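Local atomic coordinates of protein argonaute (Aquifex aeolicus, PDB entry 1YVU), a protein that cleaves RNA targets that pair with a short single-stranded DNA guide, using divalent metal ions and an RNase H-like PIWI domain. Residues 369-373 against 421-425; 445-449 against 685-689; 476-480 against 702-706; 629-633 against 671-675. One frame throughout, in Å; residues are numbered along the deposited sequence.

Interaction 1: residues 369-373 against 421-425; sequences KEEFL and IVFLE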
loop_
_atom_site.group_PDB
_atom_site.type_symbol
_atom_site.label_atom_id
_atom_site.label_comp_id
_atom_site.label_asym_id
_atom_site.label_seq_id
_atom_site.Cartn_x
_atom_site.Cartn_y
_atom_site.Cartn_z
ATOM N N LYS A 369 7.147 -7.131 36.171
ATOM C CA LYS A 369 6.990 -7.984 35.001
ATOM C C LYS A 369 6.564 -9.360 35.471
ATOM O O LYS A 369 5.609 -9.931 34.961
ATOM C CB LYS A 369 8.314 -8.084 34.221
ATOM C CG LYS A 369 8.925 -6.746 33.752
ATOM C CD LYS A 369 10.275 -6.985 33.057
ATOM C CE LYS A 369 11.164 -5.753 33.045
ATOM N NZ LYS A 369 12.340 -5.878 32.132
ATOM N N GLU A 370 7.207 -9.797 36.544
ATOM C CA GLU A 370 6.973 -11.085 37.172
ATOM C C GLU A 370 5.582 -11.211 37.759
ATOM O O GLU A 370 4.905 -12.220 37.573
ATOM C CB GLU A 370 7.982 -11.286 38.292
ATOM C CG GLU A 370 9.423 -11.175 37.860
ATOM C CD GLU A 370 10.261 -12.376 38.268
ATOM O OE1 GLU A 370 9.695 -13.470 38.570
ATOM O OE2 GLU A 370 11.501 -12.203 38.280
ATOM N N GLU A 371 5.180 -10.177 38.492
ATOM C CA GLU A 371 3.867 -10.101 39.136
ATOM C C GLU A 371 2.766 -10.182 38.065
ATOM O O GLU A 371 1.774 -10.904 38.229
ATOM C CB GLU A 371 3.741 -8.776 39.885
ATOM C CG GLU A 371 3.624 -8.864 41.393
ATOM C CD GLU A 371 3.295 -7.506 42.010
ATOM O OE1 GLU A 371 2.521 -6.738 41.393
ATOM O OE2 GLU A 371 3.813 -7.189 43.100
ATOM N N PHE A 372 3.025 -9.504 36.941
ATOM C CA PHE A 372 2.141 -9.418 35.779
ATOM C C PHE A 372 2.051 -10.726 35.004
ATOM O O PHE A 372 0.965 -11.160 34.625
ATOM C CB PHE A 372 2.642 -8.306 34.869
ATOM C CG PHE A 372 1.751 -8.023 33.715
ATOM C CD1 PHE A 372 0.509 -7.405 33.910
ATOM C CD2 PHE A 372 2.162 -8.365 32.418
ATOM C CE1 PHE A 372 -0.328 -7.125 32.832
ATOM C CE2 PHE A 372 1.350 -8.097 31.325
ATOM C CZ PHE A 372 0.091 -7.471 31.525
ATOM N N LEU A 373 3.205 -11.332 34.757
ATOM C CA LEU A 373 3.289 -12.599 34.054
ATOM C C LEU A 373 2.508 -13.648 34.810
ATOM O O LEU A 373 1.820 -14.460 34.214
ATOM C CB LEU A 373 4.741 -13.041 33.930
ATOM C CG LEU A 373 5.012 -14.328 33.155
ATOM C CD1 LEU A 373 5.281 -14.031 31.710
ATOM C CD2 LEU A 373 6.205 -15.003 33.763
ATOM N N ILE A 421 7.025 -14.575 25.082
ATOM C CA ILE A 421 6.621 -13.321 25.697
ATOM C C ILE A 421 7.843 -12.473 25.985
ATOM O O ILE A 421 8.732 -12.896 26.706
ATOM C CB ILE A 421 5.766 -13.527 26.966
ATOM C CG1 ILE A 421 4.575 -14.466 26.660
ATOM C CG2 ILE A 421 5.260 -12.171 27.480
ATOM C CD1 ILE A 421 3.548 -14.666 27.800
ATOM N N VAL A 422 7.878 -11.270 25.416
ATOM C CA VAL A 422 8.998 -10.353 25.600
ATOM C C VAL A 422 8.627 -9.069 26.325
ATOM O O VAL A 422 7.740 -8.326 25.890
ATOM C CB VAL A 422 9.658 -9.941 24.226
ATOM C CG1 VAL A 422 10.953 -9.090 24.449
ATOM C CG2 VAL A 422 9.971 -11.178 23.372
ATOM N N PHE A 423 9.374 -8.785 27.393
ATOM C CA PHE A 423 9.200 -7.568 28.180
ATOM C C PHE A 423 10.349 -6.616 27.822
ATOM O O PHE A 423 11.504 -6.891 28.169
ATOM C CB PHE A 423 9.249 -7.852 29.681
ATOM C CG PHE A 423 8.145 -8.705 30.195
ATOM C CD1 PHE A 423 8.376 -10.073 30.456
ATOM C CD2 PHE A 423 6.899 -8.144 30.529
ATOM C CE1 PHE A 423 7.372 -10.885 31.069
ATOM C CE2 PHE A 423 5.877 -8.936 31.144
ATOM C CZ PHE A 423 6.121 -10.318 31.414
ATOM N N LEU A 424 10.046 -5.523 27.117
ATOM C CA LEU A 424 11.079 -4.548 26.734
ATOM C C LEU A 424 11.111 -3.331 27.641
ATOM O O LEU A 424 10.055 -2.900 28.101
ATOM C CB LEU A 424 10.884 -4.073 25.301
ATOM C CG LEU A 424 10.948 -5.029 24.122
ATOM C CD1 LEU A 424 10.647 -4.192 22.914
ATOM C CD2 LEU A 424 12.314 -5.684 23.973
ATOM N N GLU A 425 12.299 -2.760 27.867
ATOM C CA GLU A 425 12.432 -1.578 28.713
ATOM C C GLU A 425 12.093 -0.302 27.962
ATOM O O GLU A 425 12.576 -0.107 26.858
ATOM C CB GLU A 425 13.843 -1.469 29.299
ATOM C CG GLU A 425 13.968 -0.436 30.455
ATOM C CD GLU A 425 13.218 -0.807 31.745
ATOM O OE1 GLU A 425 13.109 -2.002 32.095
ATOM O OE2 GLU A 425 12.752 0.122 32.430
#

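Interaction 2: residues 445-449 against 685-689; sequences ELLKK and ITKLM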
loop_
_atom_site.group_PDB
_atom_site.type_symbol
_atom_site.label_atom_id
_atom_site.label_comp_id
_atom_site.label_asym_id
_atom_site.label_seq_id
_atom_site.Cartn_x
_atom_site.Cartn_y
_atom_site.Cartn_z
ATOM N N GLU A 445 11.662 -10.873 13.517
ATOM C CA GLU A 445 12.475 -12.071 13.658
ATOM C C GLU A 445 11.687 -13.299 14.076
ATOM O O GLU A 445 11.959 -14.419 13.599
ATOM C CB GLU A 445 13.583 -11.803 14.653
ATOM C CG GLU A 445 14.482 -10.657 14.245
ATOM C CD GLU A 445 15.570 -11.058 13.248
ATOM O OE1 GLU A 445 16.213 -12.118 13.458
ATOM O OE2 GLU A 445 15.798 -10.297 12.273
ATOM N N LEU A 446 10.715 -13.075 14.965
ATOM C CA LEU A 446 9.855 -14.138 15.451
ATOM C C LEU A 446 8.747 -14.439 14.481
ATOM O O LEU A 446 8.075 -15.473 14.588
ATOM C CB LEU A 446 9.309 -13.807 16.808
ATOM C CG LEU A 446 10.409 -13.929 17.854
ATOM C CD1 LEU A 446 9.870 -13.377 19.169
ATOM C CD2 LEU A 446 10.859 -15.373 18.030
ATOM N N LEU A 447 8.616 -13.544 13.498
ATOM C CA LEU A 447 7.656 -13.679 12.413
ATOM C C LEU A 447 8.298 -14.586 11.382
ATOM O O LEU A 447 7.626 -15.443 10.787
ATOM C CB LEU A 447 7.387 -12.341 11.753
ATOM C CG LEU A 447 6.012 -11.670 11.799
ATOM C CD1 LEU A 447 6.129 -10.330 11.059
ATOM C CD2 LEU A 447 4.930 -12.567 11.172
ATOM N N LYS A 448 9.610 -14.408 11.196
ATOM C CA LYS A 448 10.387 -15.218 10.243
ATOM C C LYS A 448 10.411 -16.686 10.644
ATOM O O LYS A 448 10.284 -17.569 9.795
ATOM C CB LYS A 448 11.834 -14.718 10.121
ATOM C CG LYS A 448 11.982 -13.326 9.521
ATOM C CD LYS A 448 13.436 -12.930 9.292
ATOM C CE LYS A 448 13.592 -11.415 9.126
ATOM N NZ LYS A 448 15.005 -11.003 8.790
ATOM N N LYS A 449 10.553 -16.918 11.951
ATOM C CA LYS A 449 10.600 -18.260 12.528
ATOM C C LYS A 449 9.211 -18.818 12.714
ATOM O O LYS A 449 9.035 -20.001 13.036
ATOM C CB LYS A 449 11.318 -18.224 13.855
ATOM C CG LYS A 449 12.727 -17.817 13.705
ATOM C CD LYS A 449 13.255 -17.284 14.989
ATOM C CE LYS A 449 14.730 -16.981 14.849
ATOM N NZ LYS A 449 15.535 -18.214 15.077
ATOM N N ILE A 685 4.177 -10.026 5.451
ATOM C CA ILE A 685 4.663 -11.415 5.586
ATOM C C ILE A 685 5.337 -11.951 4.285
ATOM O O ILE A 685 6.386 -12.582 4.348
ATOM C CB ILE A 685 3.501 -12.371 6.080
ATOM C CG1 ILE A 685 3.024 -11.957 7.466
ATOM C CG2 ILE A 685 3.953 -13.820 6.181
ATOM C CD1 ILE A 685 1.757 -12.632 7.882
ATOM N N THR A 686 4.763 -11.650 3.118
ATOM C CA THR A 686 5.304 -12.078 1.833
ATOM C C THR A 686 6.638 -11.391 1.527
ATOM O O THR A 686 7.598 -12.052 1.144
ATOM C CB THR A 686 4.329 -11.779 0.688
ATOM O OG1 THR A 686 4.092 -10.372 0.616
ATOM C CG2 THR A 686 3.036 -12.498 0.876
ATOM N N LYS A 687 6.712 -10.083 1.757
ATOM C CA LYS A 687 7.931 -9.315 1.504
ATOM C C LYS A 687 9.065 -9.695 2.440
ATOM O O LYS A 687 10.222 -9.418 2.174
ATOM C CB LYS A 687 7.645 -7.816 1.623
ATOM C CG LYS A 687 6.950 -7.231 0.410
ATOM C CD LYS A 687 6.472 -5.809 0.643
ATOM C CE LYS A 687 5.911 -5.213 -0.657
ATOM N NZ LYS A 687 5.358 -3.812 -0.525
ATOM N N LEU A 688 8.705 -10.370 3.520
ATOM C CA LEU A 688 9.643 -10.808 4.544
ATOM C C LEU A 688 10.262 -12.163 4.175
ATOM O O LEU A 688 11.466 -12.406 4.369
ATOM C CB LEU A 688 8.891 -10.914 5.878
ATOM C CG LEU A 688 9.631 -11.214 7.180
ATOM C CD1 LEU A 688 10.424 -10.027 7.668
ATOM C CD2 LEU A 688 8.647 -11.609 8.204
HETATM N N MSE A 689 9.415 -13.034 3.633
HETATM C CA MSE A 689 9.818 -14.366 3.232
HETATM C C MSE A 689 10.676 -14.320 1.977
HETATM O O MSE A 689 11.525 -15.183 1.788
HETATM C CB MSE A 689 8.589 -15.261 3.061
HETATM C CG MSE A 689 7.737 -15.468 4.323
HETATM SE SE MSE A 689 8.701 -15.819 5.982
HETATM C CE MSE A 689 7.405 -15.152 7.265
#

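Interaction 3: residues 476-480 against 702-706; sequences QVLAK and IMYWL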
loop_
_atom_site.group_PDB
_atom_site.type_symbol
_atom_site.label_atom_id
_atom_site.label_comp_id
_atom_site.label_asym_id
_atom_site.label_seq_id
_atom_site.Cartn_x
_atom_site.Cartn_y
_atom_site.Cartn_z
ATOM N N GLN A 476 -5.166 -11.113 22.799
ATOM C CA GLN A 476 -4.146 -11.302 21.766
ATOM C C GLN A 476 -3.359 -12.606 21.824
ATOM O O GLN A 476 -3.048 -13.168 20.779
ATOM C CB GLN A 476 -3.181 -10.152 21.761
ATOM C CG GLN A 476 -3.645 -8.963 21.045
ATOM C CD GLN A 476 -2.521 -7.978 20.942
ATOM O OE1 GLN A 476 -2.274 -7.198 21.871
ATOM N NE2 GLN A 476 -1.783 -8.040 19.833
ATOM N N VAL A 477 -2.999 -13.056 23.029
ATOM C CA VAL A 477 -2.277 -14.323 23.242
ATOM C C VAL A 477 -3.179 -15.500 22.849
ATOM O O VAL A 477 -2.695 -16.521 22.368
ATOM C CB VAL A 477 -1.826 -14.444 24.724
ATOM C CG1 VAL A 477 -1.600 -15.901 25.147
ATOM C CG2 VAL A 477 -0.556 -13.641 24.920
ATOM N N LEU A 478 -4.486 -15.335 23.069
ATOM C CA LEU A 478 -5.472 -16.346 22.737
ATOM C C LEU A 478 -5.583 -16.546 21.224
ATOM O O LEU A 478 -5.513 -17.676 20.724
ATOM C CB LEU A 478 -6.818 -15.958 23.316
ATOM C CG LEU A 478 -6.918 -16.066 24.831
ATOM C CD1 LEU A 478 -8.229 -15.469 25.256
ATOM C CD2 LEU A 478 -6.787 -17.509 25.284
ATOM N N ALA A 479 -5.622 -15.430 20.507
ATOM C CA ALA A 479 -5.719 -15.424 19.060
ATOM C C ALA A 479 -4.495 -16.061 18.410
ATOM O O ALA A 479 -4.634 -16.930 17.534
ATOM C CB ALA A 479 -5.876 -13.995 18.583
ATOM N N LYS A 480 -3.311 -15.653 18.876
ATOM C CA LYS A 480 -2.006 -16.153 18.374
ATOM C C LYS A 480 -1.769 -17.656 18.561
ATOM O O LYS A 480 -0.878 -18.209 17.941
ATOM C CB LYS A 480 -0.830 -15.483 19.096
ATOM C CG LYS A 480 -0.525 -14.073 18.774
ATOM C CD LYS A 480 0.112 -13.503 20.017
ATOM C CE LYS A 480 0.674 -12.131 19.775
ATOM N NZ LYS A 480 -0.270 -11.036 19.555
ATOM N N ILE A 702 -2.991 -21.216 12.654
ATOM C CA ILE A 702 -2.661 -20.289 13.742
ATOM C C ILE A 702 -2.477 -18.891 13.172
ATOM O O ILE A 702 -1.897 -18.730 12.092
ATOM C CB ILE A 702 -1.307 -20.745 14.420
ATOM C CG1 ILE A 702 -1.456 -22.109 15.074
ATOM C CG2 ILE A 702 -0.859 -19.814 15.486
ATOM C CD1 ILE A 702 -0.228 -22.977 14.859
HETATM N N MSE A 703 -2.983 -17.884 13.878
HETATM C CA MSE A 703 -2.779 -16.517 13.420
HETATM C C MSE A 703 -1.521 -15.996 14.148
HETATM O O MSE A 703 -1.607 -15.109 15.016
HETATM C CB MSE A 703 -4.020 -15.661 13.682
HETATM C CG MSE A 703 -5.260 -16.092 12.901
HETATM SE SE MSE A 703 -6.855 -14.914 13.002
HETATM C CE MSE A 703 -6.225 -13.384 11.958
ATOM N N TYR A 704 -0.350 -16.504 13.737
ATOM C CA TYR A 704 0.927 -16.164 14.398
ATOM C C TYR A 704 1.492 -14.732 14.269
ATOM O O TYR A 704 2.426 -14.341 15.014
ATOM C CB TYR A 704 2.017 -17.201 14.045
ATOM C CG TYR A 704 2.515 -17.124 12.630
ATOM C CD1 TYR A 704 3.582 -16.269 12.289
ATOM C CD2 TYR A 704 1.886 -17.856 11.603
ATOM C CE1 TYR A 704 4.012 -16.132 10.979
ATOM C CE2 TYR A 704 2.318 -17.729 10.262
ATOM C CZ TYR A 704 3.382 -16.858 9.969
ATOM O OH TYR A 704 3.833 -16.725 8.684
ATOM N N TRP A 705 0.939 -13.973 13.325
ATOM C CA TRP A 705 1.394 -12.615 13.047
ATOM C C TRP A 705 0.875 -11.511 13.981
ATOM O O TRP A 705 1.529 -10.481 14.189
ATOM C CB TRP A 705 1.074 -12.297 11.590
ATOM C CG TRP A 705 -0.335 -12.676 11.140
ATOM C CD1 TRP A 705 -1.449 -11.885 11.203
ATOM C CD2 TRP A 705 -0.775 -13.934 10.614
ATOM N NE1 TRP A 705 -2.549 -12.568 10.757
ATOM C CE2 TRP A 705 -2.174 -13.832 10.387
ATOM C CE3 TRP A 705 -0.128 -15.152 10.314
ATOM C CZ2 TRP A 705 -2.956 -14.895 9.872
ATOM C CZ3 TRP A 705 -0.915 -16.244 9.790
ATOM C CH2 TRP A 705 -2.322 -16.094 9.588
ATOM N N LEU A 706 -0.258 -11.790 14.615
ATOM C CA LEU A 706 -0.923 -10.835 15.493
ATOM C C LEU A 706 -0.140 -10.276 16.674
ATOM O O LEU A 706 -0.496 -9.222 17.222
ATOM C CB LEU A 706 -2.272 -11.395 15.956
ATOM C CG LEU A 706 -3.254 -11.646 14.811
ATOM C CD1 LEU A 706 -4.530 -12.222 15.365
ATOM C CD2 LEU A 706 -3.536 -10.355 14.029
#

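Interaction 4: residues 629-633 against 671-675; sequences TYNQV and QPIKL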
loop_
_atom_site.group_PDB
_atom_site.type_symbol
_atom_site.label_atom_id
_atom_site.label_comp_id
_atom_site.label_asym_id
_atom_site.label_seq_id
_atom_site.Cartn_x
_atom_site.Cartn_y
_atom_site.Cartn_z
ATOM N N THR A 629 -12.876 1.748 7.178
ATOM C CA THR A 629 -12.791 0.478 7.897
ATOM C C THR A 629 -12.567 0.513 9.389
ATOM O O THR A 629 -12.625 -0.538 10.047
ATOM C CB THR A 629 -11.673 -0.349 7.360
ATOM O OG1 THR A 629 -10.537 0.497 7.087
ATOM C CG2 THR A 629 -12.121 -1.078 6.128
ATOM N N TYR A 630 -12.207 1.688 9.908
ATOM C CA TYR A 630 -11.920 1.885 11.333
ATOM C C TYR A 630 -12.222 3.331 11.737
ATOM O O TYR A 630 -12.144 4.229 10.900
ATOM C CB TYR A 630 -10.450 1.507 11.655
ATOM C CG TYR A 630 -9.351 2.427 11.111
ATOM C CD1 TYR A 630 -8.525 3.152 11.990
ATOM C CD2 TYR A 630 -9.093 2.530 9.727
ATOM C CE1 TYR A 630 -7.453 3.959 11.516
ATOM C CE2 TYR A 630 -8.026 3.337 9.233
ATOM C CZ TYR A 630 -7.205 4.042 10.137
ATOM O OH TYR A 630 -6.124 4.786 9.693
ATOM N N ASN A 631 -12.511 3.540 13.026
ATOM C CA ASN A 631 -12.827 4.856 13.602
ATOM C C ASN A 631 -11.568 5.727 13.756
ATOM O O ASN A 631 -10.469 5.193 13.948
ATOM C CB ASN A 631 -13.472 4.673 14.979
ATOM C CG ASN A 631 -14.568 3.613 14.993
ATOM O OD1 ASN A 631 -15.588 3.761 14.342
ATOM N ND2 ASN A 631 -14.363 2.551 15.761
ATOM N N GLN A 632 -11.726 7.054 13.678
ATOM C CA GLN A 632 -10.593 7.996 13.808
ATOM C C GLN A 632 -10.099 8.042 15.249
ATOM O O GLN A 632 -10.781 8.604 16.117
ATOM C CB GLN A 632 -10.986 9.428 13.415
ATOM C CG GLN A 632 -11.389 9.667 11.976
ATOM C CD GLN A 632 -11.611 11.155 11.673
ATOM O OE1 GLN A 632 -12.565 11.769 12.161
ATOM N NE2 GLN A 632 -10.727 11.733 10.862
ATOM N N VAL A 633 -8.937 7.440 15.510
ATOM C CA VAL A 633 -8.361 7.430 16.862
ATOM C C VAL A 633 -7.295 8.526 17.030
ATOM O O VAL A 633 -7.451 9.412 17.882
ATOM C CB VAL A 633 -7.835 6.017 17.251
ATOM C CG1 VAL A 633 -7.252 6.015 18.654
ATOM C CG2 VAL A 633 -8.984 5.023 17.217
ATOM N N GLN A 671 -7.060 -1.527 20.133
ATOM C CA GLN A 671 -6.335 -0.865 19.059
ATOM C C GLN A 671 -7.091 -1.060 17.740
ATOM O O GLN A 671 -7.933 -1.955 17.633
ATOM C CB GLN A 671 -4.891 -1.399 18.977
ATOM C CG GLN A 671 -3.960 -0.768 20.018
ATOM C CD GLN A 671 -2.586 -1.425 20.100
ATOM O OE1 GLN A 671 -2.007 -1.836 19.076
ATOM N NE2 GLN A 671 -2.045 -1.503 21.325
ATOM N N PRO A 672 -6.901 -0.149 16.769
ATOM C CA PRO A 672 -7.623 -0.340 15.519
ATOM C C PRO A 672 -6.775 -0.968 14.433
ATOM O O PRO A 672 -5.549 -0.809 14.386
ATOM C CB PRO A 672 -8.068 1.070 15.145
ATOM C CG PRO A 672 -7.246 2.017 16.032
ATOM C CD PRO A 672 -6.271 1.198 16.794
ATOM N N ILE A 673 -7.453 -1.758 13.619
ATOM C CA ILE A 673 -6.856 -2.447 12.490
ATOM C C ILE A 673 -7.698 -2.102 11.275
ATOM O O ILE A 673 -8.897 -2.344 11.227
ATOM C CB ILE A 673 -6.735 -3.952 12.773
ATOM C CG1 ILE A 673 -5.625 -4.142 13.827
ATOM C CG2 ILE A 673 -6.488 -4.724 11.468
ATOM C CD1 ILE A 673 -5.174 -5.532 14.107
ATOM N N LYS A 674 -7.022 -1.458 10.340
ATOM C CA LYS A 674 -7.550 -0.951 9.088
ATOM C C LYS A 674 -7.989 -2.025 8.129
ATOM O O LYS A 674 -8.987 -1.860 7.431
ATOM C CB LYS A 674 -6.436 -0.131 8.448
ATOM C CG LYS A 674 -6.666 0.474 7.083
ATOM C CD LYS A 674 -5.450 1.308 6.793
ATOM C CE LYS A 674 -5.270 1.546 5.333
ATOM N NZ LYS A 674 -3.869 2.034 5.016
ATOM N N LEU A 675 -7.256 -3.131 8.116
ATOM C CA LEU A 675 -7.517 -4.205 7.171
ATOM C C LEU A 675 -8.300 -5.446 7.644
ATOM O O LEU A 675 -8.228 -5.815 8.827
ATOM C CB LEU A 675 -6.181 -4.625 6.529
ATOM C CG LEU A 675 -5.438 -3.666 5.582
ATOM C CD1 LEU A 675 -4.229 -4.361 4.974
ATOM C CD2 LEU A 675 -6.360 -3.197 4.457
#

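Interaction 1: residues 369-373 against 421-425
Lys369 lies over one face of the Phe423 ring, at the centre of this contact. Lys369 CB sits 3.9 Å from the centroid of the Phe423 ring and 8° off the ring normal, a CH-pi contact. Phe423 CG is anti to its carbonyl carbon (chi1 -65°), which sends the ring to the helix. The extended lysine chain runs back over the ring toward the strand, opposite to the way the phenylalanine points, and its CD reaches Phe423 CB at 3.6 Å. At the rim, Phe372 CD2 comes in the ring plane, 4.0 Å from Phe423 CE2. Leu373 CD1 lies 3.8 Å from Phe423 CZ and also touches Ile421 CD1 at 4.3 Å. This is helix-on-sheet packing in the Mid domain: helix 368-381 covers the parallel sheet that holds strand 419-424. The axes of helix 369-373 and strand 421-424 run roughly antiparallel, at 149°. Further out, Lys369 NZ stands 4.0 Å from Glu425 OE1, a long salt bridge, and makes weak hydrogen bonds to Val359 O and Ser360 OG. Lys369 is poorly ordered, so its far end is less certain. Backbone bonds to Ile357 and Val359 set Phe423 in the sheet, and its side chain also touches Ile456.

Interaction 2: residues 445-449 against 685-689
Ile685 meets Leu447 at the start of this helix-to-helix contact. Its CG1 lies 4.2 Å from Leu447 CD2, an apolar touch between two buried side chains. One turn later, Leu688 packs against two residues of helix 437-448. Its CG is anti to the backbone N (chi1 -174°), which sends the branch out to that helix. There the two methyls divide the work. CD2 of Leu688 packs on Leu447 CB at 3.8 Å, and CD1 of Leu688 packs on Lys448 CE, also at 3.8 Å. The extended lysine chain passes the leucine at about a right angle. Its amino end goes on to Glu445, where Lys448 NZ and Glu445 OE2 form a long salt bridge of 3.6 Å. Met689, a selenomethionine, comes last. Its chain bends at chi2 (-44°) and brings CE to within 3.5 Å of Leu447 O. The contact joins the Mid and PIWI regions. Helix 682-690 carries the calcium ligand Asp683 in its first turn. The side chains of Ile685 and Met689 also touch Leu533 of strand 528-536. On strand 515-522, Ile685 touches Phe518 and Met689 touches Val516. Leu447 also touches Tyr704 of the C-terminal loop.

Interaction 3: residues 476-480 against 702-706
The C-terminal loop of the PIWI domain turns back here to set Leu706, the final residue of the chain, beside Lys480 and Ala479 of helix 466-480, at the border with the Mid domain. Two turns shape the loop. Met703 is the centre of an inverse gamma turn, in which Tyr704 N makes a weak bond of 3.2 Å to Ile702 O. An overlapping type I beta turn runs from Met703 to Leu706. Lys480 has the most surface buried on the helix side. Its chain runs along the loop and bends at its last torsion (chi4 70°), which brings NZ to 3.0 Å from Leu706 O. NZ makes a weak hydrogen bond to Gln454 OE1. At the base of the same residue, Lys480 CA points its hydrogen at Met703 O, a CA-H...O contact of 3.5 Å with an angle of 164° at the hydrogen. Ala479 adds an apolar touch: its CB meets Leu706 CD1 at 3.9 Å. A methionine in place of Lys480 would probably leave Gln454 OE1 without this donor and the chain end without the ammonium group beside it. On the far side of the loop, Trp705 makes a cation-pi contact with Lys520 and an edge-to-face contact with Phe518. Lys480 also touches Lys443 of helix 437-448. Lys443, Gln454, Lys480 and the C-terminal Leu706 together are consistent with the pocket that, in related Argonaute proteins, receives the 5' phosphate of the guide.

Interaction 4: residues 629-633 against 671-675
Tyr630 and Lys674 bury the most surface here, with Pro672 close behind. The tyrosine ring rests across the other two, which approach aslant from the same side of its plane. Its CE2 meets Lys674 CG at 3.8 Å, while its CD1 meets Pro672 CB at 3.8 Å. Tyr630 CG stands between the backbone N and the carbonyl carbon (chi1 70°), and this turns the ring toward residues 671-675. Val633 extends the apolar patch, with CG2 at 3.7 Å from Pro672 CG, though it is poorly ordered. The polar link is made by Thr629. Its OG1 donates a hydrogen bond of 2.8 Å to Lys674 O, lying in the carbonyl plane on a lone pair, with a C=O...O angle of 129°. A valine instead of Thr629 would remove that hydroxyl and is likely to leave Lys674 O without this donor, so that the two loops hold to each other by apolar touches. The Tyr630 ring also meets that of His638, while Tyr630 O accepts a hydrogen bond from His638 NE2. Residues 629-633, in the PIWI box, link strands 624-627 and 641-645. Residues 671-675 lie between helices 652-661 and 682-690, and both Thr629 and Lys674 touch Ile641.

In the fold
Interactions 1 and 2 are largely buried, interaction 3 is partly buried, and interaction 4 lies at the surface. Interaction 1 stays inside the Mid domain. Interaction 2 joins the end region of its helix 437-448 to the PIWI domain, and that helix follows strand 419-424 of interaction 1. Interactions 2 and 3 touch: Tyr704 and Trp705 pack on Leu447 and Ile685. Along the chain their segments alternate, while interaction 4 is nested inside the loops both close. The chemistry changes with place. Aromatic and aliphatic packing rules interaction 1, and mostly aliphatic packing interaction 2. Interaction 3 gathers polar groups round the chain end, and interaction 4 adds a hydroxyl-to-carbonyl bond between two loops.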